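Local coordinates for protein thymine dioxygenase (Neurospora crassa, PDB 5C3Q) that probably catalyses the iron- and 2-oxoglutarate-dependent oxidation of the methyl group of thymine, as a fungal thymine-7-hydroxylase, at residues Glu215-Gly220 / Ser270-Val275. Sequence-based numbering, arbitrary orientation.
With NI (nickel (II) ion), chain E; TDR (thymine), chain G; AKG (2-oxoglutaric acid), chain F; EDO (1,2-ethanediol), chain H.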
loop_
_atom_site.group_PDB
_atom_site.type_symbol
_atom_site.label_atom_id
_atom_site.label_comp_id
_atom_site.label_asym_id
_atom_site.label_seq_id
_atom_site.Cartn_x
_atom_site.Cartn_y
_atom_site.Cartn_z
ATOM N N GLU A 215 -6.612 10.775 -3.320
ATOM C CA GLU A 215 -5.343 11.079 -2.676
ATOM C C GLU A 215 -5.379 10.750 -1.183
ATOM O O GLU A 215 -6.383 10.971 -0.499
ATOM C CB GLU A 215 -4.931 12.540 -2.905
ATOM C CG GLU A 215 -5.844 13.593 -2.291
ATOM C CD GLU A 215 -5.330 15.005 -2.515
ATOM O OE1 GLU A 215 -4.730 15.263 -3.577
ATOM O OE2 GLU A 215 -5.535 15.867 -1.634
ATOM N N HIS A 216 -4.276 10.202 -0.688
ATOM C CA HIS A 216 -4.191 9.786 0.701
ATOM C C HIS A 216 -2.753 9.460 1.064
ATOM O O HIS A 216 -1.881 9.395 0.191
ATOM C CB HIS A 216 -5.037 8.532 0.908
ATOM C CG HIS A 216 -4.546 7.364 0.124
ATOM N ND1 HIS A 216 -4.701 7.271 -1.242
ATOM C CD2 HIS A 216 -3.858 6.263 0.501
ATOM C CE1 HIS A 216 -4.148 6.153 -1.669
ATOM N NE2 HIS A 216 -3.629 5.525 -0.634
ATOM N N THR A 217 -2.518 9.268 2.356
ATOM C CA THR A 217 -1.308 8.625 2.846
ATOM C C THR A 217 -1.691 7.255 3.396
ATOM O O THR A 217 -2.819 7.062 3.881
ATOM C CB THR A 217 -0.625 9.450 3.953
ATOM O OG1 THR A 217 -1.549 9.696 5.020
ATOM C CG2 THR A 217 -0.119 10.783 3.411
ATOM N N ASP A 218 -0.769 6.300 3.306
ATOM C CA ASP A 218 -0.962 4.985 3.912
ATOM C C ASP A 218 -0.707 5.084 5.413
ATOM O O ASP A 218 -0.016 5.999 5.868
ATOM C CB ASP A 218 -0.040 3.940 3.272
ATOM C CG ASP A 218 -0.435 3.594 1.835
ATOM O OD1 ASP A 218 -1.482 4.058 1.333
ATOM O OD2 ASP A 218 0.315 2.833 1.197
ATOM N N TYR A 219 -1.253 4.137 6.175
ATOM C CA TYR A 219 -1.321 4.259 7.636
ATOM C C TYR A 219 -0.176 3.599 8.402
ATOM O O TYR A 219 0.186 4.065 9.490
ATOM C CB TYR A 219 -2.626 3.646 8.167
ATOM C CG TYR A 219 -3.901 4.077 7.481
ATOM C CD1 TYR A 219 -4.040 5.349 6.925
ATOM C CD2 TYR A 219 -4.994 3.216 7.424
ATOM C CE1 TYR A 219 -5.217 5.733 6.309
ATOM C CE2 TYR A 219 -6.175 3.596 6.812
ATOM C CZ TYR A 219 -6.281 4.851 6.258
ATOM O OH TYR A 219 -7.458 5.226 5.653
ATOM N N GLY A 220 0.368 2.511 7.855
ATOM C CA GLY A 220 1.220 1.586 8.617
ATOM C C GLY A 220 2.718 1.843 8.549
ATOM O O GLY A 220 3.164 2.992 8.514
ATOM N N SER A 270 6.170 9.870 4.751
ATOM C CA SER A 270 4.984 9.189 4.247
ATOM C C SER A 270 4.322 10.134 3.258
ATOM O O SER A 270 3.838 11.194 3.642
ATOM C CB SER A 270 4.013 8.843 5.372
ATOM O OG SER A 270 2.870 8.191 4.836
ATOM N N THR A 271 4.308 9.744 1.990
ATOM C CA THR A 271 4.027 10.675 0.897
ATOM C C THR A 271 2.647 10.444 0.301
ATOM O O THR A 271 2.199 9.300 0.161
ATOM C CB THR A 271 5.111 10.542 -0.189
ATOM O OG1 THR A 271 6.390 10.749 0.421
ATOM C CG2 THR A 271 4.929 11.555 -1.311
ATOM N N VAL A 272 1.991 11.546 -0.052
ATOM C CA VAL A 272 0.645 11.522 -0.602
ATOM C C VAL A 272 0.699 10.929 -2.004
ATOM O O VAL A 272 1.584 11.265 -2.795
ATOM C CB VAL A 272 0.031 12.940 -0.643
ATOM C CG1 VAL A 272 -1.333 12.942 -1.328
ATOM C CG2 VAL A 272 -0.095 13.511 0.770
ATOM N N HIS A 273 -0.246 10.040 -2.296
ATOM C CA HIS A 273 -0.353 9.419 -3.606
ATOM C C HIS A 273 -1.813 9.143 -3.960
ATOM O O HIS A 273 -2.692 9.189 -3.101
ATOM C CB HIS A 273 0.476 8.131 -3.660
ATOM C CG HIS A 273 0.191 7.181 -2.544
ATOM N ND1 HIS A 273 0.541 7.441 -1.235
ATOM C CD2 HIS A 273 -0.416 5.973 -2.538
ATOM C CE1 HIS A 273 0.159 6.434 -0.473
ATOM N NE2 HIS A 273 -0.424 5.532 -1.239
ATOM N N ARG A 274 -2.057 8.868 -5.238
ATOM C CA ARG A 274 -3.404 8.673 -5.757
ATOM C C ARG A 274 -3.331 7.838 -7.026
ATOM O O ARG A 274 -2.240 7.555 -7.524
ATOM C CB ARG A 274 -4.065 10.023 -6.057
ATOM C CG ARG A 274 -3.497 10.746 -7.269
ATOM C CD ARG A 274 -4.022 12.164 -7.391
ATOM N NE ARG A 274 -3.535 12.806 -8.610
ATOM C CZ ARG A 274 -3.947 13.986 -9.067
ATOM N NH1 ARG A 274 -4.867 14.687 -8.414
ATOM N NH2 ARG A 274 -3.440 14.465 -10.195
ATOM N N VAL A 275 -4.493 7.446 -7.541
ATOM C CA VAL A 275 -4.572 6.805 -8.849
ATOM C C VAL A 275 -5.584 7.563 -9.704
ATOM O O VAL A 275 -6.735 7.733 -9.306
ATOM C CB VAL A 275 -4.968 5.318 -8.764
ATOM C CG1 VAL A 275 -4.884 4.666 -10.140
ATOM C CG2 VAL A 275 -4.067 4.573 -7.791
HETATM NI NI NI E . -2.025 4.014 -0.813
HETATM N N1 TDR G . -6.308 0.309 4.670
HETATM C C2 TDR G . -5.250 -0.147 5.543
HETATM O O2 TDR G . -5.429 -1.114 6.258
HETATM N N3 TDR G . -3.982 0.546 5.560
HETATM C C4 TDR G . -3.761 1.678 4.719
HETATM O O4 TDR G . -2.679 2.236 4.758
HETATM C C5 TDR G . -4.834 2.152 3.830
HETATM C CM5 TDR G . -4.663 3.335 2.930
HETATM C C6 TDR G . -6.117 1.443 3.826
HETATM C C1 AKG F . -3.955 1.979 -1.778
HETATM O O1 AKG F . -3.700 2.493 -0.657
HETATM O O2 AKG F . -4.781 1.051 -1.900
HETATM C C2 AKG F . -3.275 2.485 -2.981
HETATM O O5 AKG F . -2.586 3.500 -2.909
HETATM C C3 AKG F . -3.435 1.751 -4.299
HETATM C C4 AKG F . -2.522 2.345 -5.367
HETATM C C5 AKG F . -2.605 1.572 -6.663
HETATM O O3 AKG F . -1.623 1.625 -7.433
HETATM O O4 AKG F . -3.635 0.921 -6.940
HETATM C C1 EDO H . 8.198 13.981 -0.761
HETATM O O1 EDO H . 7.866 15.366 -0.916
HETATM C C2 EDO H . 8.184 13.637 0.723
HETATM O O2 EDO H . 6.841 13.407 1.170
HETATM O O HOH W 1 -6.146 14.549 -6.006
HETATM O O HOH W 2 1.802 7.085 2.316
HETATM O O HOH W 3 -0.573 2.378 -1.120
#
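An antiparallel strand pairing that ends in a shared metal centre joins His216, at the end of strand 213-216, to His273, at the start of strand 273-275. The two form a hydrogen-bonded pair: His216 N gives to His273 O at 3.1 Å, and His273 N returns a straighter bond to His216 O at 3.0 Å. Both rings leave the same face of the sheet with CG between the backbone N and the carbonyl carbon (chi1 63° and 52°), bringing them together obliquely, planes 55° apart, each NE2 2.2 Å from the nickel ion. Asp218 OD1 joins them, completing the HxD...H facial triad of the double-stranded beta-helix in 2-oxoglutarate oxygenases, where iron is the usual metal. AKG O1, AKG O5 and a water fill the other positions. Second-shell bonds probably limit rotation of the three protein ligands: His273 ND1 donates to Thr271 O at 2.9 Å, nearly in the ring plane, His216 ND1 bonds to Gly214 O, and Asp218 OD2 is held by Thr223 and Asn255. Tyr219 N donates to thymine O4 at 2.8 Å, while thymine C4 sits 3.3 Å above the plane of the Tyr219 ring, offset toward its rim. An alanine at Tyr219 would probably keep this bond but strip one thymine face of its aromatic cover, leaving the base less firmly held. Farther from the metal, a water accepts from Asp218 N and donates to Thr271 O.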